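Local coordinates for protein cytosolic phospholipase A2 delta (Homo sapiens, PDB 5IZ5) that hydrolyses glycerophospholipids at the sn-2 position in a calcium-dependent manner, with a preference for linoleic acid there, at residues 165-173 against 269-278; 505-513 against 606-614. The protein carries 3 engineered substitutions. All blocks are in the same frame, centred on the assembly; numbering follows the deposited sequence.

Contact 1. Residues 165-173 against 269-278; sequences LSCLDVHLD and VRLQLKAEGC
C167 and C278 both set SG opposite their own carbonyl carbon, beside the backbone N (chi1 -70° and -66°). The two sulfurs meet at 2.0 Å, C167 SG to C278 SG, and form a disulfide. The bond locks the N-terminal end of 165-173 to the C-terminal end of 269-278. L165 packs against it, with CB 3.7 Å from C278 SG. L165 O accepts from C278 N, and a water also donates to it.

From the disulfide onward the strands run antiparallel. C167, D169 and H171 each make two backbone hydrogen bonds, to E276, K274 and Q272. C167 N to E276 O is 2.8 Å and almost straight. D169 N to K274 O is 3.1 Å, with the donor well above the carbonyl plane. A last bond runs from D173 N to R270 O. The carboxylate of D169 is not engaged across the pair but forms a salt bridge with R212.

The face that carries L168, V170, L172, L271, L273 and A275 is apolar. V170 sets CG1 opposite its backbone N, chi1 -174°, which carries that methyl to L271 CG at 4.0 Å. V170 CG2 lies alongside L273 CB at 3.9 Å. L172 crosses L271, with L172 CG 3.7 Å from L271 CD1. Cutting L172 back to an alanine would take away the isobutyl group's outer carbons and would probably leave a gap beside L271 CD1 and L189. L168, V170 and L172 also touch L193, L191 and L189 of strand 188-193, in the facing sheet. Strand 160-172 pairs on its other edge with 210-216. Alternating faces, one apolar and packed on a second sheet, are consistent with the antiparallel beta-sandwich of a second, C2-like domain.

Contact 2. Residues 505-513 against 606-614; sequences LFGSEFFMG and SPNFLQGLQ
Q611 O is gripped by M512 N at 2.9 Å and by a water that donates at 2.7 Å to the same Q611 O. M512 N approaches in the carbonyl plane. F511 CA adds a weaker CA-H...O contact to this oxygen. The motif in 606-614 is a pair of overlapping beta turns, type I from N608 to Q611 and type II from L610 to L613. They lie along strand 509-511, one arm of a small hairpin with 514-517, within the catalytic PLA2c region. N608 OD1 braces the first turn by accepting from L610 N, an Asx turn, while N608 ND2 donates to E644 O.

Waters fill in where direct bonds are few. The water on Q611 O also donates to F609 O and accepts from G513 N. Another accepts from G507 N and donates to S508 O and P607 O. A third accepts from F510 N and donates to N608 O.

The aromatic side chains carry the apolar part. F609 CB sits over one face of the F510 ring, 3.8 Å from its centroid, a CH-pi contact. F609 CG lies between the backbone N and the carbonyl carbon, chi1 54°. This turns the ring to F506, where F609 CE2 comes in the plane of the F506 ring, 4.0 Å from F506 CD1. V501 of strand 499-501 touches both F510 and F609, and F487 meets F506 edge-to-face.

P607 lies against the type II turn from L505 to S508, with P607 CG 3.4 Å from G507 O. At the other end G612 passes close to the F511 ring. Its lack of a side chain matters, since a CB would run into F511 CD2. Beside it L613 CD2 rests against the M512 backbone, 3.5 Å from M512 C.

In the fold
The chain starts with the first C2 domain and reaches contact 1 at strand 160-172. Contact 1 closes after 95 intervening residues, when strand 266-277 returns beside it. The chain then runs on through the catalytic region. Contact 2 opens at 505 and closes at 606-614, across another 92 residues. The two are in series, neither nested nor crossed, with centres about 23 Å apart. They still touch: L165 CD1 of contact 1 is 3.7 Å from F511 CE1 of contact 2, and also packs on M512. Strand 614-615 pairs with strand 160-172, and Q614 bonds to R163 and T57. Contact 2 therefore joins the catalytic region to the C2 sheets.

Contact 1. Residues 165-173 against 269-278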
loop_
_atom_site.group_PDB
_atom_site.type_symbol
_atom_site.label_atom_id
_atom_site.label_comp_id
_atom_site.label_asym_id
_atom_site.label_seq_id
_atom_site.Cartn_x
_atom_site.Cartn_y
_atom_site.Cartn_z
ATOM N N LEU B 165 -19.730 15.953 -0.195
ATOM C CA LEU B 165 -19.771 15.687 -1.633
ATOM C C LEU B 165 -21.176 15.911 -2.157
ATOM O O LEU B 165 -22.148 15.433 -1.569
ATOM C CB LEU B 165 -19.341 14.246 -1.950
ATOM C CG LEU B 165 -18.414 14.022 -3.145
ATOM C CD1 LEU B 165 -17.115 14.787 -2.961
ATOM C CD2 LEU B 165 -18.140 12.540 -3.296
ATOM N N SER B 166 -21.269 16.645 -3.261
ATOM C CA SER B 166 -22.506 16.760 -4.014
ATOM C C SER B 166 -22.418 15.918 -5.278
ATOM O O SER B 166 -21.332 15.642 -5.794
ATOM C CB SER B 166 -22.784 18.216 -4.365
ATOM O OG SER B 166 -22.953 18.989 -3.188
ATOM N N CYS B 167 -23.578 15.488 -5.752
ATOM C CA CYS B 167 -23.685 14.618 -6.907
ATOM C C CYS B 167 -24.646 15.293 -7.901
ATOM O O CYS B 167 -25.723 15.746 -7.513
ATOM C CB CYS B 167 -24.241 13.248 -6.476
ATOM S SG CYS B 167 -23.270 12.058 -5.456
ATOM N N LEU B 168 -24.259 15.394 -9.175
ATOM C CA LEU B 168 -25.135 16.001 -10.188
ATOM C C LEU B 168 -25.364 15.082 -11.378
ATOM O O LEU B 168 -24.413 14.628 -12.017
ATOM C CB LEU B 168 -24.616 17.396 -10.558
ATOM C CG LEU B 168 -24.320 18.001 -11.944
ATOM C CD1 LEU B 168 -24.928 17.329 -13.164
ATOM C CD2 LEU B 168 -24.742 19.467 -11.890
ATOM N N ASP B 169 -26.639 14.807 -11.656
ATOM C CA ASP B 169 -27.029 13.910 -12.745
ATOM C C ASP B 169 -27.565 14.688 -13.941
ATOM O O ASP B 169 -28.393 15.582 -13.778
ATOM C CB ASP B 169 -28.104 12.929 -12.269
ATOM C CG ASP B 169 -27.529 11.738 -11.524
ATOM O OD1 ASP B 169 -26.367 11.360 -11.782
ATOM O OD2 ASP B 169 -28.258 11.168 -10.687
ATOM N N VAL B 170 -27.100 14.327 -15.136
ATOM C CA VAL B 170 -27.556 14.949 -16.373
ATOM C C VAL B 170 -28.178 13.884 -17.277
ATOM O O VAL B 170 -27.497 12.946 -17.691
ATOM C CB VAL B 170 -26.395 15.621 -17.128
ATOM C CG1 VAL B 170 -26.915 16.385 -18.331
ATOM C CG2 VAL B 170 -25.621 16.556 -16.215
ATOM N N HIS B 171 -29.469 14.033 -17.574
ATOM C CA HIS B 171 -30.201 13.089 -18.428
ATOM C C HIS B 171 -30.583 13.740 -19.746
ATOM O O HIS B 171 -30.746 14.952 -19.819
ATOM C CB HIS B 171 -31.442 12.565 -17.704
ATOM C CG HIS B 171 -31.117 11.746 -16.495
ATOM N ND1 HIS B 171 -30.782 10.410 -16.571
ATOM C CD2 HIS B 171 -31.043 12.078 -15.184
ATOM C CE1 HIS B 171 -30.530 9.952 -15.359
ATOM N NE2 HIS B 171 -30.681 10.944 -14.499
ATOM N N LEU B 172 -30.730 12.926 -20.785
ATOM C CA LEU B 172 -30.825 13.433 -22.146
ATOM C C LEU B 172 -31.890 12.756 -23.009
ATOM O O LEU B 172 -31.849 11.546 -23.224
ATOM C CB LEU B 172 -29.446 13.326 -22.797
ATOM C CG LEU B 172 -29.316 13.296 -24.321
ATOM C CD1 LEU B 172 -30.063 14.438 -24.990
ATOM C CD2 LEU B 172 -27.852 13.309 -24.704
ATOM N N ASP B 173 -32.823 13.567 -23.512
ATOM C CA ASP B 173 -33.775 13.158 -24.541
ATOM C C ASP B 173 -33.167 13.368 -25.911
ATOM O O ASP B 173 -32.211 12.703 -26.258
ATOM C CB ASP B 173 -35.064 13.971 -24.457
ATOM C CG ASP B 173 -35.907 13.615 -23.249
ATOM O OD1 ASP B 173 -35.993 12.417 -22.907
ATOM O OD2 ASP B 173 -36.504 14.531 -22.654
ATOM N N VAL B 269 -31.347 20.477 -27.954
ATOM C CA VAL B 269 -31.437 19.140 -27.366
ATOM C C VAL B 269 -31.713 19.330 -25.886
ATOM O O VAL B 269 -31.012 20.087 -25.217
ATOM C CB VAL B 269 -30.140 18.335 -27.553
ATOM C CG1 VAL B 269 -30.211 17.017 -26.793
ATOM C CG2 VAL B 269 -29.885 18.077 -29.030
ATOM N N ARG B 270 -32.731 18.641 -25.381
ATOM C CA ARG B 270 -33.235 18.884 -24.035
ATOM C C ARG B 270 -32.500 18.026 -23.012
ATOM O O ARG B 270 -32.543 16.799 -23.091
ATOM C CB ARG B 270 -34.734 18.581 -23.985
ATOM C CG ARG B 270 -35.457 19.112 -22.755
ATOM C CD ARG B 270 -36.954 18.841 -22.852
ATOM N NE ARG B 270 -37.752 19.759 -22.040
ATOM C CZ ARG B 270 -38.066 21.010 -22.383
ATOM N NH1 ARG B 270 -37.648 21.532 -23.535
ATOM N NH2 ARG B 270 -38.800 21.752 -21.559
ATOM N N LEU B 271 -31.824 18.671 -22.060
ATOM C CA LEU B 271 -31.194 17.965 -20.950
ATOM C C LEU B 271 -31.852 18.348 -19.644
ATOM O O LEU B 271 -32.260 19.491 -19.451
ATOM C CB LEU B 271 -29.697 18.277 -20.862
ATOM C CG LEU B 271 -28.727 17.440 -21.681
ATOM C CD1 LEU B 271 -29.357 16.735 -22.861
ATOM C CD2 LEU B 271 -27.598 18.309 -22.175
ATOM N N GLN B 272 -31.924 17.375 -18.744
ATOM C CA GLN B 272 -32.467 17.586 -17.415
ATOM C C GLN B 272 -31.400 17.280 -16.379
ATOM O O GLN B 272 -30.823 16.192 -16.351
ATOM C CB GLN B 272 -33.712 16.730 -17.206
ATOM C CG GLN B 272 -34.872 17.194 -18.069
ATOM C CD GLN B 272 -36.107 16.322 -17.948
ATOM O OE1 GLN B 272 -36.594 15.759 -18.933
ATOM N NE2 GLN B 272 -36.619 16.202 -16.736
ATOM N N LEU B 273 -31.109 18.243 -15.520
ATOM C CA LEU B 273 -30.154 17.922 -14.474
ATOM C C LEU B 273 -30.630 18.274 -13.077
ATOM O O LEU B 273 -31.349 19.257 -12.867
ATOM C CB LEU B 273 -28.728 18.420 -14.769
ATOM C CG LEU B 273 -28.238 19.850 -14.864
ATOM C CD1 LEU B 273 -28.941 20.629 -15.958
ATOM C CD2 LEU B 273 -28.336 20.562 -13.530
ATOM N N LYS B 274 -30.248 17.412 -12.134
ATOM C CA LYS B 274 -30.529 17.629 -10.730
ATOM C C LYS B 274 -29.288 17.404 -9.883
ATOM O O LYS B 274 -28.691 16.326 -9.902
ATOM C CB LYS B 274 -31.656 16.715 -10.242
ATOM C CG LYS B 274 -31.817 16.717 -8.721
ATOM C CD LYS B 274 -33.248 16.953 -8.252
ATOM C CE LYS B 274 -33.287 17.328 -6.776
ATOM N NZ LYS B 274 -34.657 17.694 -6.320
ATOM N N ALA B 275 -28.935 18.438 -9.127
ATOM C CA ALA B 275 -27.861 18.374 -8.159
ATOM C C ALA B 275 -28.452 17.956 -6.821
ATOM O O ALA B 275 -29.493 18.471 -6.407
ATOM C CB ALA B 275 -27.182 19.725 -8.039
ATOM N N GLU B 276 -27.783 17.024 -6.154
ATOM C CA GLU B 276 -28.258 16.467 -4.898
ATOM C C GLU B 276 -27.068 16.227 -3.974
ATOM O O GLU B 276 -25.941 16.046 -4.437
ATOM C CB GLU B 276 -29.010 15.152 -5.160
ATOM C CG GLU B 276 -30.377 15.067 -4.500
ATOM C CD GLU B 276 -31.078 13.746 -4.777
ATOM O OE1 GLU B 276 -30.386 12.717 -4.959
ATOM O OE2 GLU B 276 -32.327 13.739 -4.811
ATOM N N GLY B 277 -27.313 16.233 -2.668
ATOM C CA GLY B 277 -26.298 15.804 -1.713
ATOM C C GLY B 277 -25.956 14.351 -1.996
ATOM O O GLY B 277 -26.844 13.539 -2.230
ATOM N N CYS B 278 -24.670 14.029 -2.044
ATOM C CA CYS B 278 -24.253 12.634 -2.090
ATOM C C CYS B 278 -24.545 12.051 -0.709
ATOM O O CYS B 278 -24.364 12.733 0.299
ATOM C CB CYS B 278 -22.768 12.515 -2.386
ATOM S SG CYS B 278 -22.231 13.088 -4.027
HETATM O O HOH W 1 -23.675 15.111 0.905
#

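Contact 2. Residues 505-513 against 606-614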
loop_
_atom_site.group_PDB
_atom_site.type_symbol
_atom_site.label_atom_id
_atom_site.label_comp_id
_atom_site.label_asym_id
_atom_site.label_seq_id
_atom_site.Cartn_x
_atom_site.Cartn_y
_atom_site.Cartn_z
ATOM N N LEU B 505 -12.575 -4.695 -2.544
ATOM C CA LEU B 505 -12.573 -3.389 -3.193
ATOM C C LEU B 505 -11.180 -2.817 -3.493
ATOM O O LEU B 505 -11.072 -1.769 -4.129
ATOM C CB LEU B 505 -13.370 -2.397 -2.341
ATOM C CG LEU B 505 -14.862 -2.703 -2.176
ATOM C CD1 LEU B 505 -15.529 -1.565 -1.428
ATOM C CD2 LEU B 505 -15.554 -2.924 -3.518
ATOM N N PHE B 506 -10.120 -3.488 -3.046
ATOM C CA PHE B 506 -8.761 -3.027 -3.325
ATOM C C PHE B 506 -8.454 -3.194 -4.806
ATOM O O PHE B 506 -8.546 -4.296 -5.350
ATOM C CB PHE B 506 -7.711 -3.779 -2.503
ATOM C CG PHE B 506 -6.314 -3.483 -2.940
ATOM C CD1 PHE B 506 -5.703 -2.293 -2.579
ATOM C CD2 PHE B 506 -5.629 -4.370 -3.755
ATOM C CE1 PHE B 506 -4.423 -1.997 -3.001
ATOM C CE2 PHE B 506 -4.350 -4.084 -4.179
ATOM C CZ PHE B 506 -3.750 -2.898 -3.804
ATOM N N GLY B 507 -8.071 -2.093 -5.442
ATOM C CA GLY B 507 -7.890 -2.061 -6.885
ATOM C C GLY B 507 -9.037 -1.375 -7.611
ATOM O O GLY B 507 -8.954 -1.148 -8.816
ATOM N N SER B 508 -10.110 -1.053 -6.889
ATOM C CA SER B 508 -11.219 -0.295 -7.472
ATOM C C SER B 508 -10.898 1.183 -7.432
ATOM O O SER B 508 -9.953 1.601 -6.767
ATOM C CB SER B 508 -12.540 -0.584 -6.745
ATOM O OG SER B 508 -12.980 -1.907 -7.007
ATOM N N GLU B 509 -11.688 1.971 -8.148
ATOM C CA GLU B 509 -11.461 3.408 -8.248
ATOM C C GLU B 509 -12.354 4.152 -7.268
ATOM O O GLU B 509 -13.537 3.846 -7.137
ATOM C CB GLU B 509 -11.711 3.883 -9.682
ATOM C CG GLU B 509 -10.666 3.366 -10.659
ATOM C CD GLU B 509 -11.024 3.590 -12.116
ATOM O OE1 GLU B 509 -12.038 4.262 -12.402
ATOM O OE2 GLU B 509 -10.282 3.070 -12.977
ATOM N N PHE B 510 -11.772 5.134 -6.592
ATOM C CA PHE B 510 -12.437 5.846 -5.526
ATOM C C PHE B 510 -12.277 7.334 -5.702
ATOM O O PHE B 510 -11.344 7.799 -6.366
ATOM C CB PHE B 510 -11.813 5.477 -4.174
ATOM C CG PHE B 510 -12.085 4.064 -3.731
ATOM C CD1 PHE B 510 -13.048 3.798 -2.765
ATOM C CD2 PHE B 510 -11.369 3.002 -4.262
ATOM C CE1 PHE B 510 -13.288 2.503 -2.344
ATOM C CE2 PHE B 510 -11.604 1.703 -3.841
ATOM C CZ PHE B 510 -12.564 1.458 -2.878
ATOM N N PHE B 511 -13.187 8.080 -5.078
ATOM C CA PHE B 511 -13.047 9.519 -4.934
ATOM C C PHE B 511 -13.696 9.994 -3.634
ATOM O O PHE B 511 -14.873 9.739 -3.373
ATOM C CB PHE B 511 -13.672 10.255 -6.111
ATOM C CG PHE B 511 -13.587 11.750 -5.988
ATOM C CD1 PHE B 511 -14.723 12.510 -5.727
ATOM C CD2 PHE B 511 -12.364 12.390 -6.094
ATOM C CE1 PHE B 511 -14.640 13.889 -5.596
ATOM C CE2 PHE B 511 -12.270 13.769 -5.965
ATOM C CZ PHE B 511 -13.411 14.516 -5.712
ATOM N N MET B 512 -12.916 10.694 -2.820
ATOM C CA MET B 512 -13.370 11.209 -1.528
ATOM C C MET B 512 -14.026 10.126 -0.668
ATOM O O MET B 512 -15.037 10.368 0.001
ATOM C CB MET B 512 -14.325 12.389 -1.726
ATOM C CG MET B 512 -14.475 13.294 -0.516
ATOM S SD MET B 512 -13.009 14.258 -0.205
ATOM C CE MET B 512 -13.072 15.437 -1.556
ATOM N N GLY B 513 -13.441 8.930 -0.691
ATOM C CA GLY B 513 -13.906 7.838 0.141
ATOM C C GLY B 513 -15.056 7.052 -0.440
ATOM O O GLY B 513 -15.433 6.033 0.136
ATOM N N SER B 606 -1.644 0.497 -8.929
ATOM C CA SER B 606 -2.947 0.288 -8.322
ATOM C C SER B 606 -3.675 1.603 -8.102
ATOM O O SER B 606 -3.083 2.561 -7.618
ATOM C CB SER B 606 -2.802 -0.434 -6.993
ATOM O OG SER B 606 -2.300 -1.740 -7.204
ATOM N N PRO B 607 -4.963 1.656 -8.470
ATOM C CA PRO B 607 -5.751 2.836 -8.143
ATOM C C PRO B 607 -5.735 3.111 -6.648
ATOM O O PRO B 607 -5.830 2.177 -5.850
ATOM C CB PRO B 607 -7.160 2.450 -8.608
ATOM C CG PRO B 607 -6.928 1.480 -9.717
ATOM C CD PRO B 607 -5.731 0.686 -9.273
ATOM N N ASN B 608 -5.594 4.378 -6.285
ATOM C CA ASN B 608 -5.499 4.767 -4.893
ATOM C C ASN B 608 -6.877 4.958 -4.262
ATOM O O ASN B 608 -7.583 5.911 -4.584
ATOM C CB ASN B 608 -4.701 6.062 -4.784
ATOM C CG ASN B 608 -4.533 6.523 -3.352
ATOM O OD1 ASN B 608 -4.803 5.779 -2.404
ATOM N ND2 ASN B 608 -4.043 7.736 -3.186
ATOM N N PHE B 609 -7.245 4.067 -3.345
ATOM C CA PHE B 609 -8.529 4.178 -2.647
ATOM C C PHE B 609 -8.656 5.432 -1.769
ATOM O O PHE B 609 -9.754 5.798 -1.369
ATOM C CB PHE B 609 -8.872 2.893 -1.860
ATOM C CG PHE B 609 -7.804 2.433 -0.899
ATOM C CD1 PHE B 609 -7.748 2.927 0.394
ATOM C CD2 PHE B 609 -6.889 1.460 -1.278
ATOM C CE1 PHE B 609 -6.775 2.481 1.281
ATOM C CE2 PHE B 609 -5.912 1.022 -0.397
ATOM C CZ PHE B 609 -5.858 1.532 0.880
ATOM N N LEU B 610 -7.537 6.095 -1.481
ATOM C CA LEU B 610 -7.564 7.365 -0.766
ATOM C C LEU B 610 -7.800 8.589 -1.661
ATOM O O LEU B 610 -7.905 9.704 -1.141
ATOM C CB LEU B 610 -6.243 7.565 -0.011
ATOM C CG LEU B 610 -5.815 6.469 0.965
ATOM C CD1 LEU B 610 -4.573 6.905 1.725
ATOM C CD2 LEU B 610 -6.931 6.119 1.940
ATOM N N GLN B 611 -7.883 8.397 -2.979
ATOM C CA GLN B 611 -7.914 9.524 -3.921
ATOM C C GLN B 611 -8.926 10.613 -3.553
ATOM O O GLN B 611 -10.094 10.335 -3.286
ATOM C CB GLN B 611 -8.194 9.051 -5.353
ATOM C CG GLN B 611 -8.155 10.193 -6.365
ATOM C CD GLN B 611 -8.290 9.748 -7.815
ATOM O OE1 GLN B 611 -8.537 8.581 -8.117
ATOM N NE2 GLN B 611 -8.153 10.698 -8.719
ATOM N N GLY B 612 -8.460 11.853 -3.521
ATOM C CA GLY B 612 -9.338 12.992 -3.299
ATOM C C GLY B 612 -9.562 13.358 -1.846
ATOM O O GLY B 612 -9.935 14.490 -1.554
ATOM N N LEU B 613 -9.307 12.431 -0.923
ATOM C CA LEU B 613 -9.394 12.745 0.500
ATOM C C LEU B 613 -8.345 13.786 0.844
ATOM O O LEU B 613 -7.300 13.874 0.184
ATOM C CB LEU B 613 -9.187 11.488 1.347
ATOM C CG LEU B 613 -10.266 10.416 1.180
ATOM C CD1 LEU B 613 -9.827 9.108 1.816
ATOM C CD2 LEU B 613 -11.595 10.894 1.755
ATOM N N GLN B 614 -8.621 14.574 1.882
ATOM C CA GLN B 614 -7.743 15.671 2.256
ATOM C C GLN B 614 -7.204 15.516 3.675
ATOM O O GLN B 614 -7.776 14.802 4.493
ATOM C CB GLN B 614 -8.490 16.990 2.089
ATOM C CG GLN B 614 -9.177 17.112 0.727
ATOM C CD GLN B 614 -9.796 18.470 0.475
ATOM O OE1 GLN B 614 -9.981 19.258 1.402
ATOM N NE2 GLN B 614 -10.116 18.755 -0.789
HETATM O O HOH W 2 -8.033 0.611 -4.935
HETATM O O HOH W 3 -8.957 5.453 -7.074
HETATM O O HOH W 4 -11.180 8.193 -2.075
#